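PDB 6E0O: cGAS/DncV-like nucleotidyltransferase in E. coli homolog from Elizabethkingia meningoseptica ATCC 13253 = NBRC 12535, which synthesises cyclic nucleotide second messengers, probably cyclic di-AMP among them, from nucleoside triphosphates in a bacterial antiphage defence system. Local coordinates for residues Tyr96-Lys102 with Ile138-Val142; Lys102-Glu106 with Arg119-Ile124; Arg67-Tyr73 with Phe141-Arg145; Glu153-Ile157 with Ser169-Gln173. All coordinates share one frame; numbering follows the deposited sequence.

The four contacts all involve the mixed sheet of the nucleotidyltransferase fold or the helix 98-113 beside it, and their chemistry follows their place. Contact 1 lays the start of that helix on strand 135-147 and is buried and apolar. Contact 2 uses the next turn of the helix, shares K102 with contact 1, and is only partly buried; charged groups hold a loop that reaches the nucleotide. Contact 3 shares F141 and V142 with contact 1 but runs out to an exposed aromatic rim where strands 62-68 and 135-147 diverge. Contact 4, buried again, relies on backbone hydrogen bonds where strand 152-160 meets the start of helix 171-184.

Contact 1. Residues Tyr96-Lys102 with Ile138-Val142; sequences YNFDELK and IPCFV. With nucleotides of chain B.
The ring of F141 fits under L101 CD2, with its CE2/CZ end against the backbone of Y96-F98, a clear example of a helix docking on a strand through a few shaped side chains. CD2 of L101 sits over one face of this ring, 4.1 Å from its centroid in a CH-pi contact. F141 CE2 comes 3.8 Å from F98 CA, and CZ approaches Y96 O. L101 reaches the ring because its CG stands anti to the backbone N (chi1 177°), and the same CD2 also packs 3.7 Å from C140 O.

P139 is the second bump. Its CB lies against CG and CD2 of L101, its CG is 4.1 Å from CG of K102, and the ring of F98 closes in from another direction. F98 is turned edge-on to the strand: CE1 approaches P139 O at 3.3 Å, with C140 CA also near the plane of the ring. N97 caps the helix, OD1 accepting from E100 N at 3.0 Å; the reciprocal half of this capping box is less certain.

The helix segment runs at 142° to the strand, their axes 8.5 Å apart at closest approach. L101 continues onto M66 and Y68 of strand 62-68 and F38 of helix 21-38, while F98 touches F159 of strand 152-160, so the helix start bridges three strands of the sheet and a neighbouring helix.

Contact 2. Residues Lys102-Glu106 with Arg119-Ile124; sequences KADTE and RKNKCI. With nucleotides of chain B.
This is a polar clasp between K102 and E106 of helix 98-113 and the loop joining strands 117-119 and 124-126, and it illustrates how a helix can hold a ligand-binding loop. The extended chain of K102 passes over one face of the R119 guanidinium, its CD 3.5 Å from R119 NH2, and carries NZ onward to donate to K120 O at 2.9 Å, almost in line with the carbonyl bond. E106 approaches the same guanidinium at its edge, OE1 lying in plane and 3.5 Å from R119 NH1 in a long salt bridge. The two planes are 57° apart, so the groups do not pair flat. Water 1 joins E106 OE2 to R119 N. I124 supplies the apolar floor, with CD1 3.8 Å from both E106 CB and K102 CE.

Two residues beyond K120, K122 NZ donates to OP1 of A2 of chain B at 3.2 Å, consistent with a part for N121 and K122 in binding ATP. K102 NZ lies 4.0 Å from R119 NE, yet D162 forms salt bridges with both side chains, and R110 pairs with E106. The close positive charges are probably balanced by the carboxylate of D162, which both share, while E106 ties R119 to the helix.

Contact 3. Residues Arg67-Tyr73 with Phe141-Arg145; sequences RYDDAFY and FVLKR
V142 is gripped from several directions, whereas the outer end of this contact thins to the far side of F72 and the chain of K144. CG1 of V142 stands over the centre of the F72 ring, 3.9 Å from the centroid and only 3° off the normal, in a CH-pi contact. The other branch, CG2, turns inward between CD of R67 and CB of D69, each 3.7 Å away, and the edge of the Y73 ring. V142 can serve both sides because CG1 is anti to the backbone N (chi1 171°) while CG2 lies beside it.

R67 is itself fixed by D69. Its NE donates to D69 OD2 at 2.8 Å, using the anti lone pair of the carboxylate and staying within the guanidinium plane; Y73 CE2 lies over a face of that plane, and T43 gives D69 OD2 another partner. R67 lies near the end of strand 62-68, and D69 and Y73 follow it; the strand runs parallel to strand 135-147 in the central sheet of the nucleotidyltransferase fold. Here the two strands part: water 2 spans the gap, giving a hydrogen to Y68 O at 2.7 Å and accepting one from V142 N. F141 adds its edge, with CD1 3.5 Å from Y68 O, and its ring runs alongside the Y68 side chain.

Farther out, the packing is sparser. K144, its chain extended, and F72 run alongside each other, pointing opposite ways, with K144 NZ 4.0 Å from F72 CD2. Both residues are exposed, while the hydroxyl of Y73 turns back to E155 on strand 152-160.

Contact 4. Residues Glu153-Ile157 with Ser169-Gln173; sequences EAEGI and SFPEQ. With nucleotides of chain B.
I157 and S169 face each other as an antiparallel hydrogen-bonded pair, a compact case of a strand ending and passing directly into a helix. I157 N donates to S169 O at 2.9 Å, and S169 N returns a bond to I157 O at 3.0 Å. Beside this pair the chains draw closer at G156, whose CA lies 3.3 Å from S169 O in a CA-H...O contact; F170 CD2 also packs close against this CA.

F170, the N-cap residue of helix 171-184, turns its ring edge to the strand, with CD2 3.6 Å from E155 O and CE2 against A154 CB. In the first turn of the helix, Q173 bends at chi2 (91°) and brings its amide back to the strand. Its NE2 donates to E155 O at 3.0 Å and 168°, with the acceptor in the amide plane but the donor tilted 33° from the carbonyl plane. P171 CD rests 4.1 Å from I157 CG1.

F264 meets the F170 ring from another part of the chain, and P171 also touches F45 and Q47 of strand 42-47. S169 CB lies close to N1 of A2 of chain B, placing the end of strand 166-169 at the adenine. The whole is a beta-hairpin, strands 152-160 and 166-169, leading into a helix at the wall of the nucleotide pocket.

Contact 1. Residues Tyr96-Lys102 with Ile138-Val142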
# COMPACT_ATOMS: atom_id res chain seq x y z
N TYR A 96 -22.27 15.43 10.86
CA TYR A 96 -21.67 14.12 11.13
C TYR A 96 -20.18 14.17 10.80
O TYR A 96 -19.77 14.05 9.64
CB TYR A 96 -22.38 13.04 10.31
CG TYR A 96 -22.04 11.62 10.71
CD1 TYR A 96 -22.36 11.13 11.97
CD2 TYR A 96 -21.42 10.76 9.81
CE1 TYR A 96 -22.06 9.82 12.32
CE2 TYR A 96 -21.12 9.46 10.16
CZ TYR A 96 -21.44 9.00 11.42
OH TYR A 96 -21.15 7.70 11.77
N ASN A 97 -19.38 14.34 11.84
CA ASN A 97 -17.95 14.61 11.71
C ASN A 97 -17.14 13.32 11.83
O ASN A 97 -17.66 12.26 12.17
CB ASN A 97 -17.50 15.60 12.78
CG ASN A 97 -17.82 15.12 14.18
OD1 ASN A 97 -17.20 14.18 14.68
ND2 ASN A 97 -18.81 15.74 14.81
N PHE A 98 -15.84 13.45 11.58
CA PHE A 98 -15.02 12.25 11.51
C PHE A 98 -14.88 11.56 12.86
O PHE A 98 -14.85 10.33 12.94
CB PHE A 98 -13.63 12.52 10.94
CG PHE A 98 -12.84 11.27 10.77
CD1 PHE A 98 -13.12 10.42 9.73
CD2 PHE A 98 -11.93 10.88 11.73
CE1 PHE A 98 -12.45 9.22 9.60
CE2 PHE A 98 -11.26 9.68 11.61
CZ PHE A 98 -11.52 8.86 10.55
N ASP A 99 -14.77 12.33 13.95
CA ASP A 99 -14.62 11.71 15.26
C ASP A 99 -15.79 10.78 15.55
O ASP A 99 -15.60 9.66 16.03
CB ASP A 99 -14.55 12.76 16.36
CG ASP A 99 -13.27 13.56 16.32
OD1 ASP A 99 -12.29 13.08 15.73
OD2 ASP A 99 -13.26 14.68 16.88
N GLU A 100 -17.01 11.23 15.25
CA GLU A 100 -18.20 10.40 15.44
C GLU A 100 -18.16 9.18 14.53
O GLU A 100 -18.51 8.08 14.95
CB GLU A 100 -19.46 11.21 15.14
CG GLU A 100 -19.73 12.39 16.02
CD GLU A 100 -20.88 13.22 15.47
OE1 GLU A 100 -20.63 14.23 14.79
OE2 GLU A 100 -22.05 12.82 15.67
N LEU A 101 -17.76 9.37 13.27
CA LEU A 101 -17.67 8.24 12.35
C LEU A 101 -16.73 7.17 12.89
O LEU A 101 -17.07 5.99 12.91
CB LEU A 101 -17.21 8.70 10.97
CG LEU A 101 -17.00 7.57 9.96
CD1 LEU A 101 -18.31 6.85 9.64
CD2 LEU A 101 -16.37 8.11 8.68
N LYS A 102 -15.53 7.58 13.33
CA LYS A 102 -14.56 6.59 13.78
C LYS A 102 -15.03 5.91 15.06
O LYS A 102 -14.86 4.70 15.23
CB LYS A 102 -13.18 7.22 13.94
CG LYS A 102 -12.10 6.22 14.26
CD LYS A 102 -10.72 6.81 14.11
CE LYS A 102 -9.63 5.81 14.42
NZ LYS A 102 -8.30 6.44 14.36
N ILE A 138 -10.50 1.16 7.88
CA ILE A 138 -10.16 2.56 7.68
C ILE A 138 -11.45 3.33 7.38
O ILE A 138 -11.85 3.43 6.21
CB ILE A 138 -9.14 2.74 6.55
CG1 ILE A 138 -7.90 1.88 6.84
CG2 ILE A 138 -8.76 4.19 6.41
CD1 ILE A 138 -7.17 1.45 5.62
N PRO A 139 -12.14 3.85 8.39
CA PRO A 139 -13.27 4.76 8.11
C PRO A 139 -12.76 6.03 7.45
O PRO A 139 -11.67 6.52 7.78
CB PRO A 139 -13.87 5.02 9.49
CG PRO A 139 -12.75 4.83 10.43
CD PRO A 139 -11.89 3.72 9.84
N CYS A 140 -13.54 6.56 6.52
CA CYS A 140 -13.12 7.74 5.78
C CYS A 140 -14.32 8.35 5.07
O CYS A 140 -15.42 7.79 5.08
CB CYS A 140 -12.03 7.40 4.76
SG CYS A 140 -12.55 6.18 3.52
N PHE A 141 -14.09 9.51 4.46
CA PHE A 141 -15.05 10.22 3.65
C PHE A 141 -14.52 10.36 2.22
O PHE A 141 -13.34 10.17 1.95
CB PHE A 141 -15.29 11.62 4.21
CG PHE A 141 -15.97 11.67 5.56
CD1 PHE A 141 -17.16 11.03 5.80
CD2 PHE A 141 -15.41 12.42 6.59
CE1 PHE A 141 -17.79 11.11 7.03
CE2 PHE A 141 -16.03 12.50 7.82
CZ PHE A 141 -17.21 11.84 8.04
N VAL A 142 -15.43 10.73 1.31
CA VAL A 142 -15.03 11.13 -0.03
C VAL A 142 -14.19 12.39 0.01
O VAL A 142 -14.47 13.33 0.77
CB VAL A 142 -16.28 11.35 -0.90
CG1 VAL A 142 -15.93 11.97 -2.24
CG2 VAL A 142 -17.04 10.06 -1.09
P A B 2 0.64 3.10 8.55
OP1 A B 2 0.35 4.56 8.54
OP2 A B 2 1.21 2.49 9.77
O5' A B 2 -0.71 2.33 8.20
C5' A B 2 -1.71 2.12 9.19
C4' A B 2 -3.07 1.91 8.56
O4' A B 2 -3.52 3.16 7.98
C3' A B 2 -3.11 0.87 7.44
O3' A B 2 -4.36 0.18 7.46
C2' A B 2 -3.01 1.73 6.18
O2' A B 2 -3.58 1.15 5.03
C1' A B 2 -3.74 3.00 6.60
N9 A B 2 -3.22 4.19 5.92
C8 A B 2 -2.03 4.84 6.18
N7 A B 2 -1.82 5.88 5.42
C5 A B 2 -2.93 5.92 4.59
C6 A B 2 -3.31 6.78 3.55
N6 A B 2 -2.60 7.83 3.13
N1 A B 2 -4.49 6.53 2.96
C2 A B 2 -5.23 5.49 3.35
N3 A B 2 -4.98 4.61 4.31
C4 A B 2 -3.81 4.88 4.90

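Contact 2. Residues Lys102-Glu106 with Arg119-Ile124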
# COMPACT_ATOMS: atom_id res chain seq x y z
N LYS A 102 -15.53 7.58 13.33
CA LYS A 102 -14.56 6.59 13.78
C LYS A 102 -15.03 5.91 15.06
O LYS A 102 -14.86 4.70 15.23
CB LYS A 102 -13.18 7.22 13.94
CG LYS A 102 -12.10 6.22 14.26
CD LYS A 102 -10.72 6.81 14.11
CE LYS A 102 -9.63 5.81 14.42
NZ LYS A 102 -8.30 6.44 14.36
N ALA A 103 -15.63 6.67 15.97
CA ALA A 103 -16.16 6.07 17.20
C ALA A 103 -17.28 5.09 16.89
O ALA A 103 -17.36 4.01 17.49
CB ALA A 103 -16.66 7.16 18.15
N ASP A 104 -18.17 5.44 15.96
CA ASP A 104 -19.26 4.55 15.60
C ASP A 104 -18.74 3.30 14.91
O ASP A 104 -19.27 2.20 15.10
CB ASP A 104 -20.24 5.29 14.69
CG ASP A 104 -21.05 6.34 15.42
OD1 ASP A 104 -20.99 6.41 16.67
OD2 ASP A 104 -21.76 7.10 14.73
N THR A 105 -17.68 3.45 14.11
CA THR A 105 -17.05 2.30 13.46
C THR A 105 -16.46 1.37 14.51
O THR A 105 -16.64 0.15 14.45
CB THR A 105 -15.97 2.79 12.50
OG1 THR A 105 -16.55 3.63 11.50
CG2 THR A 105 -15.31 1.61 11.80
N GLU A 106 -15.74 1.93 15.48
CA GLU A 106 -15.18 1.12 16.55
C GLU A 106 -16.27 0.39 17.32
O GLU A 106 -16.13 -0.80 17.63
CB GLU A 106 -14.35 2.02 17.48
CG GLU A 106 -13.63 1.28 18.57
CD GLU A 106 -12.80 2.19 19.46
OE1 GLU A 106 -12.75 3.42 19.20
OE2 GLU A 106 -12.20 1.68 20.42
N ARG A 119 -8.35 0.31 18.76
CA ARG A 119 -8.26 1.57 18.03
C ARG A 119 -6.80 1.92 17.80
O ARG A 119 -5.97 1.83 18.72
CB ARG A 119 -8.94 2.67 18.81
CG ARG A 119 -8.86 4.00 18.12
CD ARG A 119 -9.78 5.00 18.77
NE ARG A 119 -9.68 6.31 18.15
CZ ARG A 119 -10.72 7.09 17.89
NH1 ARG A 119 -11.95 6.66 18.15
NH2 ARG A 119 -10.53 8.27 17.33
N LYS A 120 -6.48 2.30 16.58
CA LYS A 120 -5.14 2.74 16.20
C LYS A 120 -5.20 4.17 15.67
O LYS A 120 -6.27 4.75 15.49
CB LYS A 120 -4.53 1.79 15.16
CG LYS A 120 -4.49 0.34 15.59
CD LYS A 120 -3.57 0.10 16.77
CE LYS A 120 -3.69 -1.34 17.26
NZ LYS A 120 -2.81 -1.63 18.42
N ASN A 121 -4.02 4.73 15.37
CA ASN A 121 -3.94 6.13 15.00
C ASN A 121 -4.72 6.43 13.72
O ASN A 121 -5.35 7.49 13.61
CB ASN A 121 -2.48 6.53 14.85
CG ASN A 121 -2.29 8.03 14.71
OD1 ASN A 121 -2.97 8.81 15.38
ND2 ASN A 121 -1.37 8.43 13.84
N LYS A 122 -4.67 5.52 12.75
CA LYS A 122 -5.23 5.76 11.43
C LYS A 122 -6.31 4.76 11.04
O LYS A 122 -6.81 4.81 9.91
CB LYS A 122 -4.13 5.76 10.36
CG LYS A 122 -3.15 6.91 10.49
CD LYS A 122 -2.09 6.90 9.40
CE LYS A 122 -0.95 7.84 9.72
NZ LYS A 122 0.15 7.75 8.73
N CYS A 123 -6.71 3.88 11.95
CA CYS A 123 -7.66 2.82 11.62
C CYS A 123 -8.17 2.20 12.91
O CYS A 123 -7.74 2.55 14.01
CB CYS A 123 -6.99 1.76 10.74
SG CYS A 123 -5.65 0.84 11.56
N ILE A 124 -9.11 1.26 12.76
CA ILE A 124 -9.53 0.37 13.83
C ILE A 124 -9.01 -1.02 13.46
O ILE A 124 -9.39 -1.57 12.42
CB ILE A 124 -11.05 0.35 14.01
CG1 ILE A 124 -11.65 1.74 14.19
CG2 ILE A 124 -11.37 -0.58 15.18
CD1 ILE A 124 -11.20 2.48 15.41
P A B 2 0.64 3.10 8.55
OP1 A B 2 0.35 4.56 8.54
OP2 A B 2 1.21 2.49 9.77
O5' A B 2 -0.71 2.33 8.20
C5' A B 2 -1.71 2.12 9.19
C4' A B 2 -3.07 1.91 8.56
O4' A B 2 -3.52 3.16 7.98
C3' A B 2 -3.11 0.87 7.44
O3' A B 2 -4.36 0.18 7.46
C2' A B 2 -3.01 1.73 6.18
O2' A B 2 -3.58 1.15 5.03
C1' A B 2 -3.74 3.00 6.60
N9 A B 2 -3.22 4.19 5.92
C8 A B 2 -2.03 4.84 6.18
N7 A B 2 -1.82 5.88 5.42
C5 A B 2 -2.93 5.92 4.59
C6 A B 2 -3.31 6.78 3.55
N6 A B 2 -2.60 7.83 3.13
N1 A B 2 -4.49 6.53 2.96
C2 A B 2 -5.23 5.49 3.35
N3 A B 2 -4.98 4.61 4.31
C4 A B 2 -3.81 4.88 4.90
O HOH W 1 -9.40 0.37 21.46

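Contact 3. Residues Arg67-Tyr73 with Phe141-Arg145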
# COMPACT_ATOMS: atom_id res chain seq x y z
N ARG A 67 -15.86 3.73 3.41
CA ARG A 67 -16.06 5.11 2.98
C ARG A 67 -17.51 5.50 3.25
O ARG A 67 -18.43 5.01 2.58
CB ARG A 67 -15.73 5.23 1.50
CG ARG A 67 -15.77 6.66 0.96
CD ARG A 67 -15.54 6.69 -0.54
NE ARG A 67 -16.62 6.03 -1.28
CZ ARG A 67 -16.54 5.69 -2.55
NH1 ARG A 67 -15.43 5.94 -3.23
NH2 ARG A 67 -17.56 5.07 -3.14
N TYR A 68 -17.71 6.37 4.23
CA TYR A 68 -19.04 6.88 4.53
C TYR A 68 -19.33 7.95 3.49
O TYR A 68 -18.65 8.98 3.44
CB TYR A 68 -19.10 7.45 5.95
CG TYR A 68 -20.52 7.76 6.33
CD1 TYR A 68 -21.12 8.95 5.94
CD2 TYR A 68 -21.29 6.84 7.03
CE1 TYR A 68 -22.43 9.23 6.27
CE2 TYR A 68 -22.60 7.10 7.35
CZ TYR A 68 -23.17 8.30 6.97
OH TYR A 68 -24.48 8.54 7.32
N ASP A 69 -20.32 7.70 2.64
CA ASP A 69 -20.43 8.49 1.42
C ASP A 69 -21.87 8.73 1.01
O ASP A 69 -22.13 9.03 -0.16
CB ASP A 69 -19.64 7.84 0.30
CG ASP A 69 -20.07 6.41 0.05
OD1 ASP A 69 -21.16 6.03 0.51
OD2 ASP A 69 -19.32 5.68 -0.62
N ASP A 70 -22.80 8.64 1.95
CA ASP A 70 -24.22 8.81 1.66
C ASP A 70 -24.50 10.12 0.93
O ASP A 70 -25.37 10.16 0.07
CB ASP A 70 -24.99 8.75 2.99
CG ASP A 70 -26.48 8.78 2.81
OD1 ASP A 70 -27.01 7.95 2.04
OD2 ASP A 70 -27.13 9.62 3.47
N ALA A 71 -23.75 11.18 1.24
CA ALA A 71 -23.99 12.47 0.61
C ALA A 71 -23.61 12.47 -0.87
O ALA A 71 -24.18 13.24 -1.66
CB ALA A 71 -23.21 13.57 1.33
N PHE A 72 -22.63 11.65 -1.26
CA PHE A 72 -22.13 11.61 -2.62
C PHE A 72 -22.71 10.45 -3.42
O PHE A 72 -22.86 10.58 -4.64
CB PHE A 72 -20.60 11.47 -2.62
CG PHE A 72 -19.90 12.69 -2.11
CD1 PHE A 72 -19.63 12.83 -0.76
CD2 PHE A 72 -19.52 13.70 -2.98
CE1 PHE A 72 -18.99 13.95 -0.29
CE2 PHE A 72 -18.88 14.82 -2.51
CZ PHE A 72 -18.61 14.95 -1.16
N TYR A 73 -22.98 9.32 -2.77
CA TYR A 73 -23.55 8.13 -3.39
C TYR A 73 -24.78 7.75 -2.58
O TYR A 73 -24.78 6.76 -1.83
CB TYR A 73 -22.52 7.00 -3.45
CG TYR A 73 -21.29 7.42 -4.22
CD1 TYR A 73 -21.31 7.50 -5.61
CD2 TYR A 73 -20.11 7.77 -3.57
CE1 TYR A 73 -20.20 7.91 -6.32
CE2 TYR A 73 -19.00 8.19 -4.27
CZ TYR A 73 -19.05 8.26 -5.64
OH TYR A 73 -17.95 8.66 -6.36
N PHE A 141 -14.09 9.51 4.46
CA PHE A 141 -15.05 10.22 3.65
C PHE A 141 -14.52 10.36 2.22
O PHE A 141 -13.34 10.17 1.95
CB PHE A 141 -15.29 11.62 4.21
CG PHE A 141 -15.97 11.67 5.56
CD1 PHE A 141 -17.16 11.03 5.80
CD2 PHE A 141 -15.41 12.42 6.59
CE1 PHE A 141 -17.79 11.11 7.03
CE2 PHE A 141 -16.03 12.50 7.82
CZ PHE A 141 -17.21 11.84 8.04
N VAL A 142 -15.43 10.73 1.31
CA VAL A 142 -15.03 11.13 -0.03
C VAL A 142 -14.19 12.39 0.01
O VAL A 142 -14.47 13.33 0.77
CB VAL A 142 -16.28 11.35 -0.90
CG1 VAL A 142 -15.93 11.97 -2.24
CG2 VAL A 142 -17.04 10.06 -1.09
N LEU A 143 -13.16 12.42 -0.82
CA LEU A 143 -12.30 13.58 -1.00
C LEU A 143 -12.26 13.97 -2.47
O LEU A 143 -12.12 13.11 -3.34
CB LEU A 143 -10.87 13.23 -0.59
CG LEU A 143 -9.80 14.26 -0.96
CD1 LEU A 143 -9.94 15.48 -0.07
CD2 LEU A 143 -8.41 13.67 -0.89
N LYS A 144 -12.34 15.27 -2.74
CA LYS A 144 -12.11 15.80 -4.07
C LYS A 144 -11.02 16.86 -3.99
O LYS A 144 -11.11 17.76 -3.16
CB LYS A 144 -13.39 16.36 -4.67
CG LYS A 144 -14.42 15.26 -4.83
CD LYS A 144 -15.68 15.70 -5.51
CE LYS A 144 -16.53 14.48 -5.77
NZ LYS A 144 -17.82 14.82 -6.41
N ARG A 145 -10.00 16.72 -4.84
CA ARG A 145 -8.89 17.66 -4.85
C ARG A 145 -8.41 17.87 -6.27
O ARG A 145 -8.37 16.94 -7.08
CB ARG A 145 -7.69 17.14 -4.05
CG ARG A 145 -7.87 17.23 -2.55
CD ARG A 145 -8.11 18.65 -2.09
NE ARG A 145 -8.55 18.69 -0.69
CZ ARG A 145 -7.75 18.47 0.34
NH1 ARG A 145 -6.47 18.18 0.15
NH2 ARG A 145 -8.23 18.52 1.58
O HOH W 2 -18.14 11.28 2.11

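Contact 4. Residues Glu153-Ile157 with Ser169-Gln173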
# COMPACT_ATOMS: atom_id res chain seq x y z
N GLU A 153 -9.76 17.76 -11.41
CA GLU A 153 -10.22 17.34 -10.10
C GLU A 153 -10.20 15.82 -10.03
O GLU A 153 -10.65 15.14 -10.95
CB GLU A 153 -11.63 17.85 -9.82
CG GLU A 153 -12.10 17.55 -8.40
CD GLU A 153 -13.51 18.01 -8.13
OE1 GLU A 153 -14.45 17.38 -8.67
OE2 GLU A 153 -13.69 18.99 -7.39
N ALA A 154 -9.68 15.30 -8.93
CA ALA A 154 -9.59 13.87 -8.70
C ALA A 154 -10.34 13.51 -7.43
O ALA A 154 -10.36 14.27 -6.46
CB ALA A 154 -8.14 13.44 -8.54
N GLU A 155 -10.95 12.33 -7.44
CA GLU A 155 -11.69 11.84 -6.30
C GLU A 155 -10.91 10.73 -5.62
O GLU A 155 -10.47 9.77 -6.27
CB GLU A 155 -13.08 11.33 -6.69
CG GLU A 155 -13.85 10.88 -5.47
CD GLU A 155 -15.24 10.39 -5.78
OE1 GLU A 155 -15.89 10.97 -6.69
OE2 GLU A 155 -15.69 9.43 -5.12
N GLY A 156 -10.77 10.85 -4.30
CA GLY A 156 -10.16 9.84 -3.47
C GLY A 156 -10.86 9.77 -2.14
O GLY A 156 -12.09 9.93 -2.07
N ILE A 157 -10.10 9.54 -1.07
CA ILE A 157 -10.65 9.41 0.27
C ILE A 157 -9.86 10.29 1.21
O ILE A 157 -8.69 10.60 0.97
CB ILE A 157 -10.65 7.95 0.78
CG1 ILE A 157 -9.25 7.35 0.75
CG2 ILE A 157 -11.63 7.12 -0.04
CD1 ILE A 157 -9.17 5.99 1.42
N SER A 169 -5.83 9.87 0.21
CA SER A 169 -5.35 8.77 -0.60
C SER A 169 -6.20 8.71 -1.86
O SER A 169 -7.35 9.14 -1.87
CB SER A 169 -5.40 7.44 0.17
OG SER A 169 -4.68 6.43 -0.49
N PHE A 170 -5.62 8.13 -2.91
CA PHE A 170 -6.28 7.90 -4.19
C PHE A 170 -6.09 6.44 -4.55
O PHE A 170 -5.40 6.10 -5.51
CB PHE A 170 -5.76 8.86 -5.26
CG PHE A 170 -6.03 10.30 -4.92
CD1 PHE A 170 -5.13 11.01 -4.15
CD2 PHE A 170 -7.21 10.90 -5.28
CE1 PHE A 170 -5.39 12.32 -3.79
CE2 PHE A 170 -7.49 12.21 -4.92
CZ PHE A 170 -6.57 12.91 -4.17
N PRO A 171 -6.70 5.54 -3.77
CA PRO A 171 -6.43 4.10 -3.95
C PRO A 171 -6.87 3.57 -5.29
O PRO A 171 -6.26 2.60 -5.77
CB PRO A 171 -7.20 3.44 -2.80
CG PRO A 171 -8.26 4.46 -2.40
CD PRO A 171 -7.58 5.79 -2.60
N GLU A 172 -7.92 4.11 -5.89
CA GLU A 172 -8.38 3.59 -7.17
C GLU A 172 -7.37 3.89 -8.27
O GLU A 172 -7.03 3.02 -9.07
CB GLU A 172 -9.76 4.16 -7.51
CG GLU A 172 -10.83 3.81 -6.50
CD GLU A 172 -11.02 2.31 -6.35
OE1 GLU A 172 -10.96 1.60 -7.37
OE2 GLU A 172 -11.23 1.84 -5.21
N GLN A 173 -6.90 5.14 -8.33
CA GLN A 173 -5.92 5.52 -9.33
C GLN A 173 -4.58 4.82 -9.10
O GLN A 173 -3.90 4.44 -10.05
CB GLN A 173 -5.76 7.04 -9.30
CG GLN A 173 -7.04 7.81 -9.65
CD GLN A 173 -7.95 8.18 -8.46
OE1 GLN A 173 -7.96 7.52 -7.43
NE2 GLN A 173 -8.72 9.25 -8.63
P A B 2 0.64 3.10 8.55
OP1 A B 2 0.35 4.56 8.54
OP2 A B 2 1.21 2.49 9.77
O5' A B 2 -0.71 2.33 8.20
C5' A B 2 -1.71 2.12 9.19
C4' A B 2 -3.07 1.91 8.56
O4' A B 2 -3.52 3.16 7.98
C3' A B 2 -3.11 0.87 7.44
O3' A B 2 -4.36 0.18 7.46
C2' A B 2 -3.01 1.73 6.18
O2' A B 2 -3.58 1.15 5.03
C1' A B 2 -3.74 3.00 6.60
N9 A B 2 -3.22 4.19 5.92
C8 A B 2 -2.03 4.84 6.18
N7 A B 2 -1.82 5.88 5.42
C5 A B 2 -2.93 5.92 4.59
C6 A B 2 -3.31 6.78 3.55
N6 A B 2 -2.60 7.83 3.13
N1 A B 2 -4.49 6.53 2.96
C2 A B 2 -5.23 5.49 3.35
N3 A B 2 -4.98 4.61 4.31
C4 A B 2 -3.81 4.88 4.90